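Local coordinates for protein probable WRKY transcription factor 52 (Arabidopsis thaliana, PDB 4C6S) that acts as a plant disease resistance protein and WRKY transcription factor, its TIR domain, the piece crystallised here, taking part in homodimerization and in heterodimerization with RPS4, at residues A[48-51]-A[52-55]; A[76-79]-A[80-83]; A[101-104]-A[105-108]; A[135-138]-A[139-143]. All blocks are in the same frame, centred on the assembly; numbering follows the deposited sequence.

Interaction 1. Residues A[48-51]-A[52-55]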
loop_
_atom_site.group_PDB
_atom_site.type_symbol
_atom_site.label_atom_id
_atom_site.label_comp_id
_atom_site.label_asym_id
_atom_site.label_seq_id
_atom_site.Cartn_x
_atom_site.Cartn_y
_atom_site.Cartn_z
ATOM N N LYS A 48 -3.510 -27.014 2.784
ATOM C CA LYS A 48 -3.999 -27.955 3.774
ATOM C C LYS A 48 -3.264 -27.713 5.090
ATOM O O LYS A 48 -3.867 -27.743 6.163
ATOM C CB LYS A 48 -3.784 -29.377 3.266
ATOM C CG LYS A 48 -4.546 -30.450 4.015
ATOM C CD LYS A 48 -4.492 -31.761 3.242
ATOM C CE LYS A 48 -4.296 -32.951 4.164
ATOM N NZ LYS A 48 -3.927 -34.172 3.402
ATOM N N GLU A 49 -1.966 -27.431 4.988
ATOM C CA GLU A 49 -1.127 -27.164 6.152
ATOM C C GLU A 49 -1.340 -25.760 6.717
ATOM O O GLU A 49 -0.681 -25.371 7.680
ATOM C CB GLU A 49 0.351 -27.309 5.787
ATOM C CG GLU A 49 0.709 -28.544 4.985
ATOM C CD GLU A 49 2.165 -28.539 4.570
ATOM O OE1 GLU A 49 3.038 -28.448 5.459
ATOM O OE2 GLU A 49 2.439 -28.610 3.356
ATOM N N SER A 50 -2.237 -24.996 6.105
ATOM C CA SER A 50 -2.488 -23.623 6.531
ATOM C C SER A 50 -3.950 -23.427 6.917
ATOM O O SER A 50 -4.337 -22.349 7.372
ATOM C CB SER A 50 -2.103 -22.633 5.423
ATOM O OG SER A 50 -0.720 -22.697 5.120
ATOM N N GLN A 51 -4.754 -24.471 6.729
ATOM C CA GLN A 51 -6.188 -24.419 7.012
ATOM C C GLN A 51 -6.486 -24.051 8.458
ATOM O O GLN A 51 -7.445 -23.335 8.736
ATOM C CB GLN A 51 -6.841 -25.766 6.709
ATOM C CG GLN A 51 -7.295 -25.947 5.278
ATOM C CD GLN A 51 -8.095 -27.218 5.102
ATOM O OE1 GLN A 51 -7.805 -28.236 5.731
ATOM N NE2 GLN A 51 -9.117 -27.165 4.256
ATOM N N ALA A 52 -5.666 -24.563 9.370
ATOM C CA ALA A 52 -5.821 -24.300 10.799
ATOM C C ALA A 52 -5.801 -22.802 11.118
ATOM O O ALA A 52 -6.541 -22.348 11.993
ATOM C CB ALA A 52 -4.741 -25.028 11.588
ATOM N N LYS A 53 -4.950 -22.048 10.419
ATOM C CA LYS A 53 -4.856 -20.599 10.602
ATOM C C LYS A 53 -6.217 -19.956 10.365
ATOM O O LYS A 53 -6.641 -19.072 11.111
ATOM C CB LYS A 53 -3.863 -19.989 9.607
ATOM C CG LYS A 53 -2.383 -20.307 9.813
ATOM C CD LYS A 53 -1.655 -20.077 8.485
ATOM C CE LYS A 53 -0.333 -19.347 8.638
ATOM N NZ LYS A 53 0.023 -18.631 7.366
ATOM N N ILE A 54 -6.888 -20.402 9.308
ATOM C CA ILE A 54 -8.173 -19.835 8.923
ATOM C C ILE A 54 -9.248 -20.313 9.888
ATOM O O ILE A 54 -10.014 -19.515 10.423
ATOM C CB ILE A 54 -8.569 -20.230 7.481
ATOM C CG1 ILE A 54 -7.419 -19.955 6.511
ATOM C CG2 ILE A 54 -9.819 -19.480 7.039
ATOM C CD1 ILE A 54 -7.758 -20.233 5.055
ATOM N N GLU A 55 -9.286 -21.619 10.126
ATOM C CA GLU A 55 -10.287 -22.198 11.010
ATOM C C GLU A 55 -10.259 -21.620 12.428
ATOM O O GLU A 55 -11.308 -21.395 13.032
ATOM C CB GLU A 55 -10.128 -23.722 11.049
ATOM C CG GLU A 55 -10.540 -24.385 9.742
ATOM C CD GLU A 55 -10.147 -25.842 9.670
ATOM O OE1 GLU A 55 -9.100 -26.207 10.242
ATOM O OE2 GLU A 55 -10.885 -26.618 9.031
#
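Gln51 O takes two backbone N-H groups of the first turn of helix 51-56. Glu55 N donates to Gln51 O from 2.9 Å in a nearly straight bond (175°), the i to i+4 bond of an alpha-helix. Ile54 N, 3.0 Å from Gln51 O, is bent to 122° and adds a weak second bond. One residue earlier, Ser50 O receives a weak bond from Lys53 N at 3.1 Å, at the point where the loop after helix 44-48 passes into helix 51-56. Side chains follow these carbonyls. With CG swung to the side of its own backbone N (chi1 -70°), Glu55 lays its methylene over Gln51 O, CG standing 3.4 Å from that oxygen. Lys53 likewise runs back along the turn: its CB sits 3.3 Å from Ser50 O, and its CD rests on Ser50 CB at 4.0 Å. Beyond this the lysine chain bends at chi3 and passes along strand 35-39, where NZ makes a weak hydrogen bond to Val37 O. Ser50 OG turns the other way in sequence, to Leu46 O. The cohesion of this helix start is therefore mainly that of backbone hydrogen bonds, with the aliphatic parts of charged side chains packed against the carbonyl oxygens.

Interaction 2. Residues A[76-79]-A[80-83]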
loop_
_atom_site.group_PDB
_atom_site.type_symbol
_atom_site.label_atom_id
_atom_site.label_comp_id
_atom_site.label_asym_id
_atom_site.label_seq_id
_atom_site.Cartn_x
_atom_site.Cartn_y
_atom_site.Cartn_z
ATOM N N ASP A 76 -12.783 -21.259 -7.451
ATOM C CA ASP A 76 -11.421 -21.695 -7.709
ATOM C C ASP A 76 -10.479 -21.416 -6.536
ATOM O O ASP A 76 -9.607 -22.232 -6.228
ATOM C CB ASP A 76 -10.894 -21.012 -8.971
ATOM C CG ASP A 76 -9.522 -21.503 -9.365
ATOM O OD1 ASP A 76 -9.255 -22.716 -9.215
ATOM O OD2 ASP A 76 -8.708 -20.673 -9.821
ATOM N N LYS A 77 -10.659 -20.272 -5.877
ATOM C CA LYS A 77 -9.661 -19.794 -4.923
ATOM C C LYS A 77 -10.184 -19.460 -3.535
ATOM O O LYS A 77 -9.456 -19.597 -2.557
ATOM C CB LYS A 77 -8.961 -18.548 -5.472
ATOM C CG LYS A 77 -8.049 -18.789 -6.653
ATOM C CD LYS A 77 -7.285 -17.525 -7.012
ATOM C CE LYS A 77 -6.500 -17.695 -8.307
ATOM N NZ LYS A 77 -5.614 -16.512 -8.558
ATOM N N PHE A 78 -11.417 -18.978 -3.438
ATOM C CA PHE A 78 -11.885 -18.457 -2.155
ATOM C C PHE A 78 -12.949 -19.307 -1.456
ATOM O O PHE A 78 -13.108 -19.202 -0.241
ATOM C CB PHE A 78 -12.320 -16.996 -2.293
ATOM C CG PHE A 78 -11.158 -16.029 -2.385
ATOM C CD1 PHE A 78 -10.571 -15.514 -1.234
ATOM C CD2 PHE A 78 -10.630 -15.667 -3.616
ATOM C CE1 PHE A 78 -9.497 -14.615 -1.294
ATOM C CE2 PHE A 78 -9.542 -14.786 -3.695
ATOM C CZ PHE A 78 -8.975 -14.258 -2.528
ATOM N N ALA A 79 -13.662 -20.152 -2.200
ATOM C CA ALA A 79 -14.612 -21.068 -1.567
ATOM C C ALA A 79 -13.937 -21.871 -0.453
ATOM O O ALA A 79 -14.532 -22.110 0.594
ATOM C CB ALA A 79 -15.241 -22.014 -2.588
ATOM N N LYS A 80 -12.691 -22.280 -0.682
ATOM C CA LYS A 80 -11.969 -23.075 0.304
ATOM C C LYS A 80 -11.640 -22.267 1.561
ATOM O O LYS A 80 -11.405 -22.850 2.621
ATOM C CB LYS A 80 -10.694 -23.668 -0.303
ATOM C CG LYS A 80 -9.647 -22.628 -0.685
ATOM C CD LYS A 80 -8.495 -23.276 -1.446
ATOM C CE LYS A 80 -7.280 -22.360 -1.489
ATOM N NZ LYS A 80 -7.066 -21.710 -2.804
ATOM N N VAL A 81 -11.633 -20.937 1.447
ATOM C CA VAL A 81 -11.418 -20.095 2.616
ATOM C C VAL A 81 -12.691 -19.991 3.454
ATOM O O VAL A 81 -12.659 -20.155 4.677
ATOM C CB VAL A 81 -10.934 -18.677 2.234
ATOM C CG1 VAL A 81 -10.816 -17.821 3.477
ATOM C CG2 VAL A 81 -9.591 -18.759 1.540
ATOM N N LEU A 82 -13.812 -19.724 2.793
ATOM C CA LEU A 82 -15.078 -19.536 3.494
ATOM C C LEU A 82 -15.552 -20.827 4.160
ATOM O O LEU A 82 -16.198 -20.790 5.211
ATOM C CB LEU A 82 -16.157 -19.011 2.542
ATOM C CG LEU A 82 -17.498 -18.695 3.209
ATOM C CD1 LEU A 82 -17.312 -17.612 4.255
ATOM C CD2 LEU A 82 -18.558 -18.299 2.197
ATOM N N GLU A 83 -15.220 -21.968 3.561
ATOM C CA GLU A 83 -15.656 -23.243 4.105
ATOM C C GLU A 83 -15.007 -23.483 5.455
ATOM O O GLU A 83 -15.537 -24.228 6.278
ATOM C CB GLU A 83 -15.388 -24.382 3.123
ATOM C CG GLU A 83 -16.371 -24.383 1.953
ATOM C CD GLU A 83 -16.154 -25.526 0.983
ATOM O OE1 GLU A 83 -15.102 -26.197 1.078
ATOM O OE2 GLU A 83 -17.038 -25.751 0.125
HETATM O O HOH W 1 -7.337 -23.405 -5.084
#
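Lys80 NZ reaches back three residues to Lys77 O, 3.2 Å away, tilted 22° from the plane of that carbonyl. CG of the lysine lies between its backbone N and carbonyl carbon (chi1 66°), a setting that folds the chain back along the helix, with CG itself 3.6 Å from Lys77 O. A water extends the grip by one residue: it accepts from Lys80 NZ at 2.9 Å and donates to Asp76 O at 2.8 Å. The ammonium thus ties together two carbonyls where the helix has a wider pi-type turn and then a kink. Just beyond, Phe78 O accepts two N-H groups, Leu82 N at 3.2 Å and Val81 N at 2.8 Å, the latter from above the carbonyl plane. Ala79 O takes Glu83 N, and the CG of that glutamate stands 3.2 Å from the same oxygen. On the buried side, Val81 CG2 approaches Phe78 CD1 at 4.4 Å. Farther out, Lys80 NZ also bonds Val40 O and the lysine makes a cation-pi contact with Phe47, while Lys77 forms a salt bridge with Asp41. Phe78 packs on Met62 and Leu64 of strand 59-65, and Val81 on Ser60. The helix is the crossover of the beta-alpha-beta unit made with strands 59-65 and 92-98, the repeating connection of the flavodoxin-like TIR fold.

Interaction 3. Residues A[101-104]-A[105-108]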
loop_
_atom_site.group_PDB
_atom_site.type_symbol
_atom_site.label_atom_id
_atom_site.label_comp_id
_atom_site.label_asym_id
_atom_site.label_seq_id
_atom_site.Cartn_x
_atom_site.Cartn_y
_atom_site.Cartn_z
ATOM N N SER A 101 -10.143 -1.052 -10.676
ATOM C CA SER A 101 -11.081 -1.172 -11.784
ATOM C C SER A 101 -12.073 -2.271 -11.447
ATOM O O SER A 101 -12.166 -3.285 -12.149
ATOM C CB SER A 101 -10.324 -1.486 -13.069
ATOM O OG SER A 101 -11.115 -1.205 -14.210
ATOM N N LEU A 102 -12.817 -2.061 -10.362
ATOM C CA LEU A 102 -13.683 -3.096 -9.791
ATOM C C LEU A 102 -14.810 -3.492 -10.716
ATOM O O LEU A 102 -15.451 -2.639 -11.348
ATOM C CB LEU A 102 -14.323 -2.621 -8.488
ATOM C CG LEU A 102 -13.510 -2.371 -7.232
ATOM C CD1 LEU A 102 -14.449 -2.079 -6.072
ATOM C CD2 LEU A 102 -12.622 -3.572 -6.930
ATOM N N LEU A 103 -15.047 -4.796 -10.797
ATOM C CA LEU A 103 -16.274 -5.305 -11.391
ATOM C C LEU A 103 -17.245 -5.326 -10.216
ATOM O O LEU A 103 -17.554 -6.379 -9.660
ATOM C CB LEU A 103 -16.054 -6.714 -11.943
ATOM C CG LEU A 103 -15.055 -6.768 -13.094
ATOM C CD1 LEU A 103 -14.908 -8.188 -13.652
ATOM C CD2 LEU A 103 -15.464 -5.803 -14.189
ATOM N N ARG A 104 -17.697 -4.138 -9.821
ATOM C CA ARG A 104 -18.353 -3.972 -8.529
ATOM C C ARG A 104 -19.690 -4.700 -8.456
ATOM O O ARG A 104 -19.935 -5.449 -7.511
ATOM C CB ARG A 104 -18.543 -2.482 -8.225
ATOM C CG ARG A 104 -19.015 -2.196 -6.816
ATOM C CD ARG A 104 -19.228 -0.702 -6.616
ATOM N NE ARG A 104 -18.209 0.087 -7.312
ATOM C CZ ARG A 104 -17.081 0.540 -6.765
ATOM N NH1 ARG A 104 -16.793 0.295 -5.489
ATOM N NH2 ARG A 104 -16.232 1.248 -7.503
ATOM N N ASP A 105 -20.560 -4.466 -9.432
ATOM C CA ASP A 105 -21.880 -5.104 -9.410
ATOM C C ASP A 105 -21.782 -6.628 -9.433
ATOM O O ASP A 105 -22.547 -7.322 -8.753
ATOM C CB ASP A 105 -22.726 -4.632 -10.586
ATOM C CG ASP A 105 -23.065 -3.160 -10.506
ATOM O OD1 ASP A 105 -23.013 -2.608 -9.387
ATOM O OD2 ASP A 105 -23.390 -2.570 -11.560
ATOM N N GLN A 106 -20.849 -7.144 -10.227
ATOM C CA GLN A 106 -20.610 -8.586 -10.284
ATOM C C GLN A 106 -20.170 -9.163 -8.945
ATOM O O GLN A 106 -20.647 -10.225 -8.526
ATOM C CB GLN A 106 -19.578 -8.912 -11.375
ATOM C CG GLN A 106 -20.038 -8.578 -12.789
ATOM C CD GLN A 106 -19.574 -7.218 -13.282
ATOM O OE1 GLN A 106 -19.452 -6.259 -12.512
ATOM N NE2 GLN A 106 -19.311 -7.128 -14.580
ATOM N N TRP A 107 -19.260 -8.474 -8.268
ATOM C CA TRP A 107 -18.787 -8.949 -6.973
ATOM C C TRP A 107 -19.837 -8.799 -5.884
ATOM O O TRP A 107 -19.941 -9.644 -5.008
ATOM C CB TRP A 107 -17.490 -8.242 -6.566
ATOM C CG TRP A 107 -16.289 -8.956 -7.083
ATOM C CD1 TRP A 107 -15.497 -8.595 -8.136
ATOM C CD2 TRP A 107 -15.777 -10.203 -6.603
ATOM N NE1 TRP A 107 -14.510 -9.532 -8.329
ATOM C CE2 TRP A 107 -14.657 -10.529 -7.396
ATOM C CE3 TRP A 107 -16.147 -11.067 -5.569
ATOM C CZ2 TRP A 107 -13.898 -11.685 -7.182
ATOM C CZ3 TRP A 107 -15.394 -12.213 -5.358
ATOM C CH2 TRP A 107 -14.287 -12.511 -6.163
ATOM N N LEU A 108 -20.631 -7.739 -5.934
ATOM C CA LEU A 108 -21.673 -7.582 -4.912
ATOM C C LEU A 108 -22.703 -8.712 -5.040
ATOM O O LEU A 108 -23.173 -9.259 -4.032
ATOM C CB LEU A 108 -22.340 -6.212 -5.018
ATOM C CG LEU A 108 -21.410 -5.062 -4.635
ATOM C CD1 LEU A 108 -22.140 -3.736 -4.753
ATOM C CD2 LEU A 108 -20.894 -5.260 -3.226
#
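Leu103 O accepts Trp107 N at 3.0 Å, and one residue on Arg104 O takes Leu108 N at 2.9 Å. These two bonds close the first turn of helix 104-113, with Leu103 at the N-cap position and at the centre of an inverse gamma turn. The buried part of the contact is formed by Trp107. Its CD1 sits 3.4 Å from Leu103 O, which meets the indole at its edge and near the ring plane, and CD1 also approaches Leu103 CB at 4.3 Å.

Gln106 and Asp105, by contrast, are exposed to solvent. Gln106 bends at chi2 (96°), which carries its amide back at a slant across Leu103; OE1 comes within 3.5 Å of Leu103 CB, and NE2 brushes Leu103 CD2 at 4.1 Å. Between these extremes, Leu108 lies alongside Arg104, both chains pointing the same way, with Leu108 CD1 4.0 Å from Arg104 CG. The guanidinium of Arg104 leaves the contact for strand 119-121 and the following loop: NH1 bonds Gln121 OE1 and Ser122 O, and NH2 makes a salt bridge to a sulfate that probably came from the crystallisation liquor. Inward, Trp107 NE1 donates to Cys68 O in the loop after strand 59-65. Trp107 and Leu108 pack on Leu97 of strand 92-98, setting the start of helix 104-113 against that strand, while Arg104 bridges to the end of strand 119-121.

Interaction 4. Residues A[135-138]-A[139-143]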
loop_
_atom_site.group_PDB
_atom_site.type_symbol
_atom_site.label_atom_id
_atom_site.label_comp_id
_atom_site.label_asym_id
_atom_site.label_seq_id
_atom_site.Cartn_x
_atom_site.Cartn_y
_atom_site.Cartn_z
ATOM N N ILE A 135 -11.058 -0.795 7.323
ATOM C CA ILE A 135 -11.146 -2.222 7.611
ATOM C C ILE A 135 -10.741 -2.471 9.063
ATOM O O ILE A 135 -11.421 -3.211 9.784
ATOM C CB ILE A 135 -10.236 -3.026 6.676
ATOM C CG1 ILE A 135 -10.731 -2.864 5.239
ATOM C CG2 ILE A 135 -10.221 -4.498 7.096
ATOM C CD1 ILE A 135 -9.646 -3.182 4.180
ATOM N N VAL A 136 -9.644 -1.851 9.489
ATOM C CA VAL A 136 -9.178 -1.977 10.873
ATOM C C VAL A 136 -10.227 -1.500 11.885
ATOM O O VAL A 136 -10.460 -2.164 12.891
ATOM C CB VAL A 136 -7.835 -1.243 11.097
ATOM C CG1 VAL A 136 -7.476 -1.189 12.586
ATOM C CG2 VAL A 136 -6.728 -1.944 10.309
ATOM N N ARG A 137 -10.872 -0.370 11.621
ATOM C CA ARG A 137 -11.848 0.157 12.577
ATOM C C ARG A 137 -13.015 -0.814 12.727
ATOM O O ARG A 137 -13.505 -1.057 13.830
ATOM C CB ARG A 137 -12.356 1.527 12.137
ATOM C CG ARG A 137 -13.521 2.057 12.943
ATOM C CD ARG A 137 -13.832 3.488 12.532
ATOM N NE ARG A 137 -14.106 3.540 11.104
ATOM C CZ ARG A 137 -13.717 4.519 10.291
ATOM N NH1 ARG A 137 -13.041 5.567 10.764
ATOM N NH2 ARG A 137 -14.016 4.449 9.001
ATOM N N ASP A 138 -13.446 -1.378 11.607
ATOM C CA ASP A 138 -14.544 -2.338 11.594
ATOM C C ASP A 138 -14.168 -3.583 12.395
ATOM O O ASP A 138 -14.920 -3.998 13.287
ATOM C CB ASP A 138 -14.867 -2.696 10.130
ATOM C CG ASP A 138 -16.008 -3.699 9.987
ATOM O OD1 ASP A 138 -16.706 -4.004 10.977
ATOM O OD2 ASP A 138 -16.221 -4.181 8.851
ATOM N N VAL A 139 -13.015 -4.176 12.091
ATOM C CA VAL A 139 -12.587 -5.391 12.796
ATOM C C VAL A 139 -12.388 -5.112 14.281
ATOM O O VAL A 139 -12.844 -5.873 15.142
ATOM C CB VAL A 139 -11.306 -5.982 12.169
ATOM C CG1 VAL A 139 -10.739 -7.114 13.046
ATOM C CG2 VAL A 139 -11.613 -6.482 10.751
ATOM N N TYR A 140 -11.737 -3.995 14.574
ATOM C CA TYR A 140 -11.450 -3.627 15.963
ATOM C C TYR A 140 -12.696 -3.432 16.802
ATOM O O TYR A 140 -12.837 -4.034 17.861
ATOM C CB TYR A 140 -10.627 -2.337 15.988
ATOM C CG TYR A 140 -10.369 -1.796 17.378
ATOM C CD1 TYR A 140 -9.572 -2.488 18.272
ATOM C CD2 TYR A 140 -10.913 -0.584 17.782
ATOM C CE1 TYR A 140 -9.327 -1.989 19.542
ATOM C CE2 TYR A 140 -10.671 -0.075 19.047
ATOM C CZ TYR A 140 -9.876 -0.790 19.922
ATOM O OH TYR A 140 -9.622 -0.302 21.179
ATOM N N GLU A 141 -13.603 -2.579 16.333
ATOM C CA GLU A 141 -14.756 -2.215 17.136
ATOM C C GLU A 141 -15.756 -3.358 17.214
ATOM O O GLU A 141 -16.486 -3.485 18.185
ATOM C CB GLU A 141 -15.399 -0.933 16.605
ATOM C CG GLU A 141 -14.491 0.275 16.800
ATOM C CD GLU A 141 -15.198 1.595 16.620
ATOM O OE1 GLU A 141 -16.440 1.641 16.742
ATOM O OE2 GLU A 141 -14.502 2.599 16.359
ATOM N N THR A 142 -15.770 -4.206 16.191
ATOM C CA THR A 142 -16.721 -5.305 16.176
ATOM C C THR A 142 -16.268 -6.472 17.057
ATOM O O THR A 142 -17.093 -7.159 17.643
ATOM C CB THR A 142 -16.986 -5.793 14.733
ATOM O OG1 THR A 142 -17.328 -4.669 13.910
ATOM C CG2 THR A 142 -18.126 -6.790 14.703
ATOM N N HIS A 143 -14.961 -6.689 17.170
ATOM C CA HIS A 143 -14.475 -7.948 17.749
ATOM C C HIS A 143 -13.395 -7.844 18.817
ATOM O O HIS A 143 -13.142 -8.816 19.537
ATOM C CB HIS A 143 -13.980 -8.867 16.625
ATOM C CG HIS A 143 -15.034 -9.181 15.614
ATOM N ND1 HIS A 143 -16.121 -9.973 15.902
ATOM C CD2 HIS A 143 -15.181 -8.786 14.324
ATOM C CE1 HIS A 143 -16.894 -10.064 14.831
ATOM N NE2 HIS A 143 -16.340 -9.356 13.860
#
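Asp138 swings CG opposite its backbone N (chi1 -180°), while Thr142 turns OG1 to the side of its own N (chi1 -51°), and with these settings the two side chains lie alongside each other, one turn apart on the long C-terminal alpha-helix 128-143 of the TIR domain. Asp138 O is gripped twice by Thr142: OG1 donates at 2.6 Å and the backbone N at 3.0 Å, arriving from opposite faces of the carbonyl plane. Upstream, Val139 N, Tyr140 N and Glu141 N make regular i to i+4 bonds to Ile135 O, Val136 O and Arg137 O. On the outer surface Arg137 and Glu141 run side by side, Glu141 OE2 resting 3.6 Å from Arg137 CG; Arg137 NE is 5.4 Å from Glu141 OE2, so the carboxylate rests on the aliphatic part of the arginine and the two charged groups are not in contact. On the inner side Ile135 CG2 faces Val139 CG2 at 4.4 Å, and Ile135 and Val136 pack against helix 20-30. The Asp138 carboxylate has further partners beyond the helix, a salt bridge between OD1 and Arg118 and a hydrogen bond between OD2 and NE2 of His120, which with Glu134 forms a sodium site. Thr142 CG2 lies 3.2 Å above the plane of the His143 ring, offset toward its rim.

All four contacts lie in one TIR domain, around its parallel sheet of strands 35-39, 8-12, 59-65, 92-98 and 119-121, in that order, and follow one another in series along the chain. Interactions 1 and 2 are neighbours, their centres 12 Å apart, and they touch where Ile54 CG2 meets Val81 O at 3.8 Å, packing helix 51-56 against helix 74-82. Interactions 2 and 3 come within about 5 Å at their nearest atoms without touching; strand 92-98 joins their helices in sequence. The centres of interactions 1 and 3 are 28 Å apart, on opposite sides of the chain's centre, as are interactions 2 and 4 at 23 Å. Each contact lies within or at the start of a helix packed around the sheet, in the domain that takes part in homo- and heterodimerization.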